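Local structure of CoA-binding domain-containing protein (Thermus thermophilus, 1IUK) at residues A[13-18]-A[70-75]; A[20-25]-A[48-53]; A[30-35]-A[125-130]; A[42-47]-A[56-61]; A[63-68]-A[90-95]. The protein probably binds coenzyme A through a Rossmann-like domain, although its cellular role is not established. One frame throughout, in Å; residues are numbered along the deposited sequence.

Interaction 1: A[13-18]-A[70-75]; sequences AKTIAV and PVDILD
Asp72 and Thr15 lock together the entrances of two parallel strands, each side chain holding backbone groups of the other segment. The carboxylate oxygen Asp72 OD1 accepts from the amides of two successive residues, Lys14 and Thr15. Thr15 N reaches it at 3.1 Å on the anti lone pair, whereas Lys14 N, 3.0 Å from Asp72 OD1, comes from above the carboxylate plane. Asp72 CG lies anti to the carbonyl carbon, beside the backbone N (chi1 -67°), and from there OD1 meets the two amides. The Thr15 hydroxyl, set between the backbone N and the carbonyl carbon (chi1 61°), donates from OG1 to Pro70 O at 2.8 Å and accepts from Asp72 N. An alanine in place of Asp72 would probably leave the amides of Lys14 and Thr15 without their shared acceptor, with fewer ties between the strand entrances. Beyond this point the regular parallel pattern takes over: Ile73 N bonds to Thr15 O, Ala17 N to Ile73 O at 2.9 Å, and Asp75 N to Ala17 O. Ile16 and Ile73 lie side by side on one face of the sheet, with CG1 of Ile16 4.1 Å from CB of Ile73. On the other face CB of Ala17 meets both branches of Val71 and lies 3.7 Å from CD1 of Leu74. Helices 3-12 and 28-38 adjoin the isoleucine face, and helix 87-93 the face of Val71 and Leu74. Side-chain bonds thus add to the pairing where the strands begin and may help set its register, while backbone bonds continue it between largely apolar faces.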
# COMPACT_ATOMS: atom_id res chain seq x y z
N ALA A 13 -3.43 12.35 2.48
CA ALA A 13 -2.56 11.29 2.99
C ALA A 13 -1.08 11.65 3.03
O ALA A 13 -0.59 12.42 2.20
CB ALA A 13 -2.76 10.02 2.16
N LYS A 14 -0.38 11.08 4.00
CA LYS A 14 1.05 11.30 4.16
C LYS A 14 1.84 10.00 4.10
O LYS A 14 2.76 9.86 3.30
CB LYS A 14 1.37 11.97 5.50
CG LYS A 14 2.82 11.73 5.93
CD LYS A 14 3.15 12.31 7.28
CE LYS A 14 4.65 12.39 7.49
NZ LYS A 14 5.03 12.35 8.93
N THR A 15 1.47 9.05 4.96
CA THR A 15 2.18 7.77 5.05
C THR A 15 1.61 6.62 4.21
O THR A 15 0.42 6.28 4.31
CB THR A 15 2.26 7.32 6.52
OG1 THR A 15 0.94 7.15 7.03
CG2 THR A 15 2.92 8.39 7.36
N ILE A 16 2.46 6.04 3.38
CA ILE A 16 2.04 4.92 2.55
C ILE A 16 2.94 3.72 2.85
O ILE A 16 4.14 3.75 2.59
CB ILE A 16 2.14 5.24 1.04
CG1 ILE A 16 1.32 6.49 0.71
CG2 ILE A 16 1.66 4.05 0.21
CD1 ILE A 16 1.27 6.82 -0.77
N ALA A 17 2.37 2.66 3.42
CA ALA A 17 3.14 1.46 3.70
C ALA A 17 3.03 0.58 2.46
O ALA A 17 1.94 0.40 1.93
CB ALA A 17 2.58 0.73 4.94
N VAL A 18 4.15 0.06 1.99
CA VAL A 18 4.16 -0.79 0.81
C VAL A 18 4.38 -2.24 1.23
O VAL A 18 5.47 -2.63 1.66
CB VAL A 18 5.29 -0.36 -0.18
CG1 VAL A 18 5.31 -1.28 -1.39
CG2 VAL A 18 5.07 1.11 -0.60
N PRO A 70 1.08 5.61 12.28
CA PRO A 70 -0.16 5.33 11.55
C PRO A 70 0.05 5.31 10.06
O PRO A 70 0.88 6.05 9.55
CB PRO A 70 -1.10 6.44 11.99
CG PRO A 70 -0.55 6.90 13.29
CD PRO A 70 0.93 6.80 13.13
N VAL A 71 -0.70 4.46 9.37
CA VAL A 71 -0.59 4.31 7.93
C VAL A 71 -1.86 4.80 7.26
O VAL A 71 -2.96 4.31 7.54
CB VAL A 71 -0.36 2.83 7.57
CG1 VAL A 71 -0.55 2.60 6.08
CG2 VAL A 71 1.04 2.42 8.02
N ASP A 72 -1.71 5.78 6.37
CA ASP A 72 -2.85 6.35 5.67
C ASP A 72 -3.27 5.47 4.52
O ASP A 72 -4.46 5.30 4.27
CB ASP A 72 -2.50 7.75 5.15
CG ASP A 72 -2.30 8.75 6.29
OD1 ASP A 72 -1.25 9.41 6.32
OD2 ASP A 72 -3.19 8.87 7.15
N ILE A 73 -2.29 4.90 3.83
CA ILE A 73 -2.56 4.02 2.69
C ILE A 73 -1.66 2.79 2.75
O ILE A 73 -0.45 2.91 2.95
CB ILE A 73 -2.28 4.72 1.34
CG1 ILE A 73 -3.13 5.99 1.23
CG2 ILE A 73 -2.56 3.75 0.17
CD1 ILE A 73 -2.95 6.73 -0.08
N LEU A 74 -2.26 1.61 2.61
CA LEU A 74 -1.47 0.38 2.58
C LEU A 74 -1.50 -0.05 1.11
O LEU A 74 -2.52 -0.52 0.61
CB LEU A 74 -2.08 -0.71 3.47
CG LEU A 74 -1.30 -2.04 3.43
CD1 LEU A 74 0.05 -1.85 4.10
CD2 LEU A 74 -2.09 -3.13 4.11
N ASP A 75 -0.37 0.16 0.41
CA ASP A 75 -0.24 -0.21 -1.00
C ASP A 75 0.25 -1.65 -1.01
O ASP A 75 1.39 -1.92 -0.64
CB ASP A 75 0.78 0.72 -1.67
CG ASP A 75 0.67 0.74 -3.19
OD1 ASP A 75 -0.35 0.29 -3.76
OD2 ASP A 75 1.63 1.25 -3.81

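Interaction 2: A[20-25]-A[48-53]; sequences GAHKDP and PRFQGE
Ala21, His22 and Lys23 pass the ring of Phe50 in an irregular loop, while Phe50 itself opens a type II beta turn that ends at Glu53, closed by the bond from Glu53 N to Phe50 O. The Phe50 ring is the centre of the contact. Its edge points at the face of His22 in an edge-to-face pair, with centroids 4.8 Å apart and planes at 61°. CZ of Phe50 stands over the centre of the imidazole, 3.6 Å from NE2 of His22. The histidine is brought there by a chain whose CG is anti to the backbone N (chi1 -154°). Lys23 comes over one face of the Phe50 ring with its backbone N, and its CB lies 3.5 Å from CE2 of Phe50. From there the lysine chain bends away; its CG passes OE2 of Glu53 at 3.4 Å, but the ammonium NZ stays 6.6 Å from that oxygen, too far for an ion pair. Ala21 O packs 3.4 Å from CD1 of Phe50; its hydrogen bond is to Asn47 ND2. The two loops follow strands 15-19 and 42-46, neighbours in the parallel sheet. Loops at the C-terminal ends of such strands are where Rossmann-type folds usually build their ligand sites, and this pair is consistent with a place near the CoA site.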
# COMPACT_ATOMS: atom_id res chain seq x y z
N GLY A 20 5.12 -5.77 0.51
CA GLY A 20 5.74 -6.54 -0.56
C GLY A 20 6.77 -5.69 -1.29
O GLY A 20 7.13 -6.00 -2.43
N ALA A 21 7.24 -4.63 -0.62
CA ALA A 21 8.24 -3.69 -1.14
C ALA A 21 9.43 -4.46 -1.68
O ALA A 21 9.92 -5.38 -1.02
CB ALA A 21 8.70 -2.75 -0.05
N HIS A 22 9.92 -4.07 -2.86
CA HIS A 22 11.04 -4.78 -3.48
C HIS A 22 12.28 -3.93 -3.71
O HIS A 22 12.19 -2.72 -3.91
CB HIS A 22 10.59 -5.40 -4.80
CG HIS A 22 11.38 -6.60 -5.20
ND1 HIS A 22 10.86 -7.88 -5.17
CD2 HIS A 22 12.67 -6.73 -5.60
CE1 HIS A 22 11.79 -8.74 -5.54
NE2 HIS A 22 12.90 -8.07 -5.80
N LYS A 23 13.44 -4.57 -3.69
CA LYS A 23 14.73 -3.91 -3.89
C LYS A 23 15.07 -3.77 -5.39
O LYS A 23 15.71 -2.80 -5.80
CB LYS A 23 15.83 -4.70 -3.18
CG LYS A 23 16.86 -3.84 -2.48
CD LYS A 23 17.71 -3.10 -3.49
CE LYS A 23 17.32 -1.62 -3.58
NZ LYS A 23 17.31 -1.11 -4.99
N ASP A 24 14.66 -4.75 -6.19
CA ASP A 24 14.95 -4.71 -7.63
C ASP A 24 14.23 -3.53 -8.28
O ASP A 24 13.01 -3.44 -8.24
CB ASP A 24 14.52 -6.04 -8.29
CG ASP A 24 14.82 -6.09 -9.78
OD1 ASP A 24 14.64 -7.17 -10.40
OD2 ASP A 24 15.25 -5.06 -10.35
N PRO A 25 15.00 -2.63 -8.92
CA PRO A 25 14.44 -1.44 -9.58
C PRO A 25 13.37 -1.67 -10.64
O PRO A 25 12.48 -0.83 -10.83
CB PRO A 25 15.68 -0.75 -10.16
CG PRO A 25 16.82 -1.27 -9.40
CD PRO A 25 16.47 -2.68 -9.03
N PRO A 48 9.44 -9.06 4.62
CA PRO A 48 10.41 -9.85 5.38
C PRO A 48 11.60 -10.22 4.50
O PRO A 48 12.71 -10.38 5.00
CB PRO A 48 9.60 -11.07 5.82
CG PRO A 48 8.43 -11.12 4.91
CD PRO A 48 8.12 -9.70 4.54
N ARG A 49 11.35 -10.34 3.20
CA ARG A 49 12.39 -10.69 2.22
C ARG A 49 13.53 -9.68 2.17
O ARG A 49 14.62 -10.01 1.70
CB ARG A 49 11.79 -10.82 0.82
CG ARG A 49 10.71 -11.88 0.68
CD ARG A 49 11.26 -13.29 0.80
NE ARG A 49 10.20 -14.27 0.54
CZ ARG A 49 9.29 -14.63 1.44
NH1 ARG A 49 9.31 -14.10 2.66
NH2 ARG A 49 8.35 -15.51 1.11
N PHE A 50 13.28 -8.45 2.62
CA PHE A 50 14.31 -7.40 2.62
C PHE A 50 14.41 -6.74 3.97
O PHE A 50 14.83 -5.59 4.08
CB PHE A 50 14.01 -6.34 1.57
CG PHE A 50 13.93 -6.88 0.19
CD1 PHE A 50 12.70 -7.14 -0.39
CD2 PHE A 50 15.09 -7.20 -0.51
CE1 PHE A 50 12.60 -7.71 -1.65
CE2 PHE A 50 15.02 -7.78 -1.78
CZ PHE A 50 13.77 -8.04 -2.35
N GLN A 51 14.02 -7.46 5.02
CA GLN A 51 14.06 -6.90 6.36
C GLN A 51 15.44 -6.30 6.67
O GLN A 51 16.47 -6.95 6.50
CB GLN A 51 13.71 -7.98 7.38
CG GLN A 51 13.60 -7.45 8.80
CD GLN A 51 14.94 -7.41 9.53
OE1 GLN A 51 15.28 -6.41 10.19
NE2 GLN A 51 15.71 -8.50 9.42
N GLY A 52 15.44 -5.05 7.11
CA GLY A 52 16.68 -4.38 7.46
C GLY A 52 17.33 -3.59 6.34
O GLY A 52 18.13 -2.69 6.58
N GLU A 53 17.00 -3.92 5.10
CA GLU A 53 17.59 -3.22 3.97
C GLU A 53 16.92 -1.87 3.77
O GLU A 53 15.70 -1.74 3.90
CB GLU A 53 17.44 -4.06 2.70
CG GLU A 53 18.55 -5.08 2.48
CD GLU A 53 18.46 -5.73 1.12
OE1 GLU A 53 18.13 -6.94 1.06
OE2 GLU A 53 18.71 -5.04 0.10

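Interaction 3: A[30-35]-A[125-130]; sequences HYVPRY and CLMVEH
Tyr35 is gripped in two ways by the facing helix: its hydroxyl bonds to a buried histidine while a methionine lies over its ring. OH of Tyr35 and ND1 of His130 are 2.8 Å apart, and either could be the donor. The hydroxyl meets the imidazole at its edge, and the two ring planes stand at 77°. Met127 CG sits over one face of the tyrosine, 3.7 Å from the centroid of the Tyr35 ring, a CH-pi contact. Its sulfur adds an oblique Met-aromatic contact, SD being 4.3 Å from the centroid of the Tyr35 ring. A turn at the last torsion of Met127 (chi3 61°) sends CE to the edge of the Tyr31 ring, 3.7 Å from CE1 of Tyr31. Val32 fills the side nearer the sheet, its CG2 3.9 Å from SG of Cys125, the N-cap residue of helix 126-134. A leucine in place of Tyr35 would probably leave ND1 of His130 without its hydroxyl mate and deprive Met127 of the aromatic face it lies on. The segments of the two helices run at 34° to each other, with Val32 and Leu126 both touching Asp75 of strand 73-76, as expected of neighbouring helices packed on one face of a Rossmann-like alpha/beta sandwich.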
# COMPACT_ATOMS: atom_id res chain seq x y z
N HIS A 30 8.84 -1.63 -6.56
CA HIS A 30 9.96 -0.77 -6.24
C HIS A 30 9.76 0.57 -6.91
O HIS A 30 9.84 1.61 -6.26
CB HIS A 30 11.29 -1.35 -6.72
CG HIS A 30 12.46 -0.51 -6.32
ND1 HIS A 30 13.22 -0.77 -5.20
CD2 HIS A 30 12.94 0.65 -6.83
CE1 HIS A 30 14.11 0.19 -5.03
NE2 HIS A 30 13.96 1.07 -6.01
N TYR A 31 9.46 0.57 -8.21
CA TYR A 31 9.30 1.84 -8.90
C TYR A 31 8.02 2.61 -8.60
O TYR A 31 8.02 3.84 -8.71
CB TYR A 31 9.52 1.66 -10.42
CG TYR A 31 8.49 0.89 -11.20
CD1 TYR A 31 7.24 1.44 -11.49
CD2 TYR A 31 8.79 -0.37 -11.73
CE1 TYR A 31 6.31 0.76 -12.28
CE2 TYR A 31 7.87 -1.06 -12.53
CZ TYR A 31 6.64 -0.49 -12.79
OH TYR A 31 5.72 -1.18 -13.56
N VAL A 32 6.94 1.94 -8.20
CA VAL A 32 5.71 2.67 -7.87
C VAL A 32 5.99 3.42 -6.55
O VAL A 32 5.70 4.62 -6.43
CB VAL A 32 4.49 1.72 -7.74
CG1 VAL A 32 3.33 2.44 -7.07
CG2 VAL A 32 4.07 1.23 -9.12
N PRO A 33 6.54 2.73 -5.55
CA PRO A 33 6.85 3.41 -4.29
C PRO A 33 7.83 4.59 -4.50
O PRO A 33 7.79 5.61 -3.80
CB PRO A 33 7.46 2.31 -3.43
CG PRO A 33 6.95 1.04 -4.02
CD PRO A 33 6.83 1.29 -5.48
N ARG A 34 8.72 4.42 -5.47
CA ARG A 34 9.70 5.43 -5.81
C ARG A 34 8.98 6.70 -6.28
O ARG A 34 9.29 7.81 -5.83
CB ARG A 34 10.61 4.91 -6.92
CG ARG A 34 12.08 5.17 -6.69
CD ARG A 34 12.83 5.18 -8.01
NE ARG A 34 13.92 6.15 -7.98
CZ ARG A 34 14.06 7.15 -8.84
NH1 ARG A 34 13.16 7.31 -9.81
NH2 ARG A 34 15.09 7.98 -8.73
N TYR A 35 8.03 6.52 -7.18
CA TYR A 35 7.24 7.63 -7.70
C TYR A 35 6.50 8.35 -6.57
O TYR A 35 6.48 9.58 -6.50
CB TYR A 35 6.21 7.12 -8.70
CG TYR A 35 5.13 8.13 -9.03
CD1 TYR A 35 3.94 8.16 -8.31
CD2 TYR A 35 5.30 9.05 -10.08
CE1 TYR A 35 2.95 9.09 -8.62
CE2 TYR A 35 4.31 9.98 -10.39
CZ TYR A 35 3.13 9.99 -9.66
OH TYR A 35 2.13 10.89 -9.97
N CYS A 125 -3.24 0.59 -10.34
CA CYS A 125 -1.86 0.96 -10.05
C CYS A 125 -1.91 2.33 -9.40
O CYS A 125 -2.34 3.30 -10.02
CB CYS A 125 -1.03 1.02 -11.34
SG CYS A 125 0.72 1.38 -11.04
N LEU A 126 -1.47 2.41 -8.15
CA LEU A 126 -1.49 3.67 -7.41
C LEU A 126 -0.75 4.81 -8.14
O LEU A 126 -1.20 5.96 -8.11
CB LEU A 126 -0.91 3.46 -6.00
CG LEU A 126 -1.00 4.64 -5.01
CD1 LEU A 126 -2.37 5.31 -5.10
CD2 LEU A 126 -0.74 4.12 -3.60
N MET A 127 0.37 4.50 -8.79
CA MET A 127 1.12 5.53 -9.51
C MET A 127 0.27 6.09 -10.65
O MET A 127 0.11 7.31 -10.79
CB MET A 127 2.41 4.97 -10.11
CG MET A 127 3.13 5.96 -11.04
SD MET A 127 4.76 5.34 -11.48
CE MET A 127 4.27 3.82 -12.34
N VAL A 128 -0.26 5.18 -11.45
CA VAL A 128 -1.09 5.56 -12.57
C VAL A 128 -2.26 6.39 -12.10
O VAL A 128 -2.52 7.47 -12.63
CB VAL A 128 -1.59 4.32 -13.30
CG1 VAL A 128 -2.76 4.67 -14.20
CG2 VAL A 128 -0.45 3.69 -14.09
N GLU A 129 -2.96 5.90 -11.07
CA GLU A 129 -4.11 6.60 -10.53
C GLU A 129 -3.76 7.97 -9.96
O GLU A 129 -4.53 8.93 -10.10
CB GLU A 129 -4.78 5.75 -9.45
CG GLU A 129 -5.58 4.58 -10.02
CD GLU A 129 -6.43 4.97 -11.22
OE1 GLU A 129 -6.30 4.33 -12.28
OE2 GLU A 129 -7.23 5.92 -11.10
N HIS A 130 -2.59 8.06 -9.33
CA HIS A 130 -2.15 9.33 -8.77
C HIS A 130 -1.92 10.34 -9.90
O HIS A 130 -2.30 11.52 -9.80
CB HIS A 130 -0.85 9.14 -7.98
CG HIS A 130 -0.42 10.37 -7.25
ND1 HIS A 130 0.46 11.29 -7.79
CD2 HIS A 130 -0.72 10.83 -6.01
CE1 HIS A 130 0.67 12.26 -6.92
NE2 HIS A 130 -0.03 12.00 -5.83

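Interaction 4: A[42-47]-A[56-61]; sequences RVLPVN and FGEEAV
Arg42 and Glu58 form a salt bridge at one end of the contact, and two backbone hydrogen bonds close the other. NH2 of Arg42 lies 3.1 Å from OE2 of Glu58; the side chains cross at about a right angle, and the guanidinium and carboxylate planes are 43° apart. A bend at chi2 (-62°) sets CD of Glu58 off the line of its chain, and OE2 meets the guanidinium. At the far end Asn47 N donates to Val61 O at 2.9 Å, and Val61 N donates to Pro45 O at 3.2 Å. Between these ends water takes over. One molecule donates to the carbonyls of both Val43 and Phe56, and a second, 2.9 Å from Pro45 O, also donates to Glu59 O. Pro45 has no amide hydrogen to offer, and its ring instead supplies apolar surface: CD packs 3.7 Å from CB of Glu58, CG approaches Ala60, and CB lies 3.9 Å from CD2 of Phe56. Val46 and Val61 meet obliquely through their CG2 methyls, 3.8 Å apart. Segment 56-61 thus borders strand 42-46, the outermost strand of the parallel sheet at this side, with a single backbone bridge between Val46 and Val61. On its other edge strand 42-46 is bonded to strand 15-19. Helix 28-38 lies against Val43 and Phe56, the latter touching Pro33, while Leu44 turns to the opposite face and meets Leu67 of the loop that leads to strand 73-76.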
# COMPACT_ATOMS: atom_id res chain seq x y z
N ARG A 42 5.40 9.69 2.58
CA ARG A 42 6.41 9.01 3.37
C ARG A 42 6.10 7.55 3.10
O ARG A 42 5.05 7.06 3.51
CB ARG A 42 6.26 9.30 4.86
CG ARG A 42 7.17 8.42 5.71
CD ARG A 42 7.10 8.77 7.19
NE ARG A 42 8.41 8.61 7.81
CZ ARG A 42 9.26 9.61 8.02
NH1 ARG A 42 8.92 10.84 7.65
NH2 ARG A 42 10.45 9.38 8.56
N VAL A 43 6.98 6.88 2.38
CA VAL A 43 6.77 5.48 2.04
C VAL A 43 7.53 4.60 3.02
O VAL A 43 8.73 4.78 3.25
CB VAL A 43 7.21 5.18 0.58
CG1 VAL A 43 6.43 6.06 -0.38
CG2 VAL A 43 8.69 5.43 0.42
N LEU A 44 6.80 3.65 3.61
CA LEU A 44 7.36 2.73 4.58
C LEU A 44 7.37 1.33 4.00
O LEU A 44 6.33 0.70 3.85
CB LEU A 44 6.51 2.77 5.85
CG LEU A 44 6.26 4.17 6.42
CD1 LEU A 44 5.27 4.10 7.57
CD2 LEU A 44 7.59 4.77 6.86
N PRO A 45 8.57 0.84 3.63
CA PRO A 45 8.68 -0.51 3.05
C PRO A 45 8.48 -1.66 4.05
O PRO A 45 9.08 -1.68 5.12
CB PRO A 45 10.08 -0.51 2.44
CG PRO A 45 10.87 0.40 3.36
CD PRO A 45 9.88 1.50 3.72
N VAL A 46 7.63 -2.61 3.68
CA VAL A 46 7.39 -3.78 4.52
C VAL A 46 7.54 -5.05 3.67
O VAL A 46 6.80 -5.27 2.72
CB VAL A 46 5.98 -3.77 5.17
CG1 VAL A 46 5.82 -4.96 6.11
CG2 VAL A 46 5.76 -2.48 5.95
N ASN A 47 8.52 -5.88 4.02
CA ASN A 47 8.76 -7.13 3.31
C ASN A 47 9.82 -7.89 4.08
O ASN A 47 10.96 -7.46 4.19
CB ASN A 47 9.27 -6.87 1.88
CG ASN A 47 9.15 -8.10 0.99
OD1 ASN A 47 9.07 -9.23 1.48
ND2 ASN A 47 9.15 -7.88 -0.32
N PHE A 56 13.68 3.05 -0.26
CA PHE A 56 12.99 4.34 -0.30
C PHE A 56 13.39 5.25 0.85
O PHE A 56 12.57 6.01 1.36
CB PHE A 56 11.48 4.10 -0.29
CG PHE A 56 11.06 2.96 -1.16
CD1 PHE A 56 11.50 2.88 -2.48
CD2 PHE A 56 10.29 1.92 -0.65
CE1 PHE A 56 11.19 1.79 -3.28
CE2 PHE A 56 9.97 0.82 -1.43
CZ PHE A 56 10.42 0.75 -2.75
N GLY A 57 14.66 5.18 1.25
CA GLY A 57 15.16 6.02 2.33
C GLY A 57 14.81 5.53 3.72
O GLY A 57 15.19 6.14 4.71
N GLU A 58 14.08 4.42 3.78
CA GLU A 58 13.67 3.85 5.06
C GLU A 58 14.10 2.39 5.19
O GLU A 58 14.24 1.68 4.19
CB GLU A 58 12.15 3.94 5.21
CG GLU A 58 11.62 5.36 5.33
CD GLU A 58 12.14 6.08 6.57
OE1 GLU A 58 12.91 5.48 7.36
OE2 GLU A 58 11.78 7.25 6.77
N GLU A 59 14.30 1.94 6.43
CA GLU A 59 14.67 0.54 6.65
C GLU A 59 13.41 -0.31 6.54
O GLU A 59 12.40 -0.02 7.18
CB GLU A 59 15.29 0.36 8.03
CG GLU A 59 15.73 -1.06 8.35
CD GLU A 59 16.74 -1.13 9.49
OE1 GLU A 59 17.89 -0.66 9.30
OE2 GLU A 59 16.38 -1.65 10.57
N ALA A 60 13.46 -1.35 5.71
CA ALA A 60 12.32 -2.23 5.53
C ALA A 60 12.12 -3.06 6.80
O ALA A 60 13.09 -3.46 7.44
CB ALA A 60 12.54 -3.16 4.33
N VAL A 61 10.87 -3.30 7.15
CA VAL A 61 10.55 -4.10 8.33
C VAL A 61 9.85 -5.38 7.85
O VAL A 61 9.31 -5.42 6.75
CB VAL A 61 9.65 -3.31 9.34
CG1 VAL A 61 10.41 -2.11 9.89
CG2 VAL A 61 8.37 -2.85 8.67
O HOH W 1 10.12 7.28 2.31
O HOH W 2 9.65 0.53 6.91

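Interaction 5: A[63-68]-A[90-95]; sequences SLLDLK and VLALRP
Leu64 and Leu93 belong to an apolar seam where a short 3-10 turn packs against the last turn of helix 87-93, beside the parallel sheet of the Rossmann-like domain. Leu64 makes two of its contacts through one methyl: CD1 lies 3.8 Å from CG2 of Val90 and 4.1 Å from CD2 of Leu93. It runs side by side with Val90 but crosses Leu93 at about a right angle. Leu93 extends with CG anti to its backbone N (chi1 169°), and its other methyl, CD1, comes 3.8 Å from O of Leu64. The same CD1 of Leu93 stands 4.3 Å from CD1 of Leu67, a looser contact. Nearer the surface, CD1 of Leu65 meets CB of Ala92 at 3.6 Å. The turn that presents these leucines is held by its own polar groups. Ser63 OG accepts from Leu65 N at 2.9 Å, forming an ST turn, and OD1 of Asp66 accepts from Ser63 N at 3.2 Å. Glu89, one residue before the helical segment, adds a polar tie by accepting from the amide of Leu64. Inward, Leu64 and Val90 both rest on Leu74 of strand 73-76, and Leu64 also touches Val46 of strand 42-46. Leu67 touches Val46 as well. Leu113 of helix 107-115 meets Val90 and Leu91, so the loop after strand 58-59 and the end of helix 87-93 together cover this part of the sheet, with helix 107-115 beyond Val90.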
# COMPACT_ATOMS: atom_id res chain seq x y z
N SER A 63 7.17 -7.04 9.36
CA SER A 63 5.73 -7.06 9.58
C SER A 63 5.11 -5.68 9.71
O SER A 63 5.74 -4.75 10.20
CB SER A 63 5.40 -7.85 10.84
OG SER A 63 4.27 -7.30 11.51
N LEU A 64 3.85 -5.58 9.30
CA LEU A 64 3.13 -4.32 9.38
C LEU A 64 3.11 -3.81 10.81
O LEU A 64 3.14 -2.61 11.05
CB LEU A 64 1.70 -4.50 8.88
CG LEU A 64 1.49 -4.68 7.37
CD1 LEU A 64 0.02 -4.92 7.09
CD2 LEU A 64 2.00 -3.43 6.62
N LEU A 65 3.06 -4.73 11.77
CA LEU A 65 3.01 -4.35 13.18
C LEU A 65 4.33 -3.78 13.67
O LEU A 65 4.42 -3.27 14.78
CB LEU A 65 2.62 -5.56 14.03
CG LEU A 65 1.28 -6.24 13.73
CD1 LEU A 65 0.20 -5.20 13.54
CD2 LEU A 65 1.42 -7.12 12.49
N ASP A 66 5.37 -3.86 12.84
CA ASP A 66 6.67 -3.31 13.22
C ASP A 66 6.71 -1.80 12.92
O ASP A 66 7.59 -1.09 13.39
CB ASP A 66 7.80 -3.99 12.44
CG ASP A 66 8.15 -5.37 12.98
OD1 ASP A 66 8.48 -6.24 12.15
OD2 ASP A 66 8.10 -5.57 14.22
N LEU A 67 5.76 -1.32 12.12
CA LEU A 67 5.71 0.09 11.77
C LEU A 67 5.47 0.88 13.04
O LEU A 67 4.67 0.47 13.89
CB LEU A 67 4.60 0.36 10.74
CG LEU A 67 4.89 -0.18 9.33
CD1 LEU A 67 3.75 0.14 8.36
CD2 LEU A 67 6.19 0.43 8.85
N LYS A 68 6.14 2.01 13.17
CA LYS A 68 6.01 2.82 14.37
C LYS A 68 5.15 4.07 14.21
O LYS A 68 5.27 5.01 15.00
CB LYS A 68 7.42 3.19 14.88
CG LYS A 68 8.22 2.01 15.46
CD LYS A 68 7.43 1.28 16.55
CE LYS A 68 8.31 0.32 17.36
NZ LYS A 68 7.70 -1.03 17.53
N VAL A 90 -3.02 -6.94 8.93
CA VAL A 90 -3.65 -5.83 8.21
C VAL A 90 -4.75 -5.24 9.10
O VAL A 90 -4.79 -4.04 9.36
CB VAL A 90 -4.27 -6.31 6.86
CG1 VAL A 90 -5.21 -5.25 6.29
CG2 VAL A 90 -3.15 -6.60 5.85
N LEU A 91 -5.64 -6.11 9.59
CA LEU A 91 -6.72 -5.66 10.46
C LEU A 91 -6.19 -5.01 11.73
O LEU A 91 -6.78 -4.07 12.24
CB LEU A 91 -7.63 -6.84 10.79
CG LEU A 91 -8.43 -7.36 9.59
CD1 LEU A 91 -9.09 -8.68 9.96
CD2 LEU A 91 -9.47 -6.34 9.16
N ALA A 92 -5.05 -5.50 12.23
CA ALA A 92 -4.45 -4.96 13.45
C ALA A 92 -3.88 -3.55 13.24
O ALA A 92 -4.02 -2.68 14.09
CB ALA A 92 -3.36 -5.88 13.94
N LEU A 93 -3.23 -3.36 12.10
CA LEU A 93 -2.64 -2.07 11.78
C LEU A 93 -3.74 -1.05 11.51
O LEU A 93 -3.59 0.14 11.83
CB LEU A 93 -1.75 -2.19 10.54
CG LEU A 93 -1.25 -0.90 9.87
CD1 LEU A 93 0.04 -0.46 10.54
CD2 LEU A 93 -1.04 -1.14 8.38
N ARG A 94 -4.84 -1.53 10.92
CA ARG A 94 -5.98 -0.70 10.55
C ARG A 94 -5.54 0.56 9.77
O ARG A 94 -5.65 1.69 10.26
CB ARG A 94 -6.79 -0.29 11.79
CG ARG A 94 -8.28 -0.64 11.65
CD ARG A 94 -9.14 -0.08 12.80
NE ARG A 94 -10.41 0.48 12.32
CZ ARG A 94 -11.35 -0.22 11.69
NH1 ARG A 94 -11.19 -1.52 11.46
NH2 ARG A 94 -12.46 0.38 11.28
N PRO A 95 -5.05 0.36 8.53
CA PRO A 95 -4.61 1.51 7.72
C PRO A 95 -5.87 2.26 7.30
O PRO A 95 -6.96 1.68 7.31
CB PRO A 95 -3.91 0.85 6.53
CG PRO A 95 -4.65 -0.42 6.36
CD PRO A 95 -4.93 -0.89 7.77

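How the interactions relate
Interactions 1 and 4 are buried, 3 and 5 partly buried, and 2 lies at the surface. Interaction 1 pairs two strands of the parallel sheet; interaction 4 extends outward from the same sheet, whose strands 15-19 and 42-46 are neighbours. Interaction 1 adds side-chain bonds at the strand entrances to regular backbone pairing, whereas interaction 4 has two backbone bonds, supplemented by waters and a salt bridge. Interactions 3 and 5 lie on opposite sides of the chain's centre, about 21 Å apart between centres, and both touch interaction 1, among others through Asp75 and Leu74 respectively. The former combines a polar pair with aromatic packing, the latter is apolar between its segments. Interaction 2 joins two strand-end loops mainly through ring contacts.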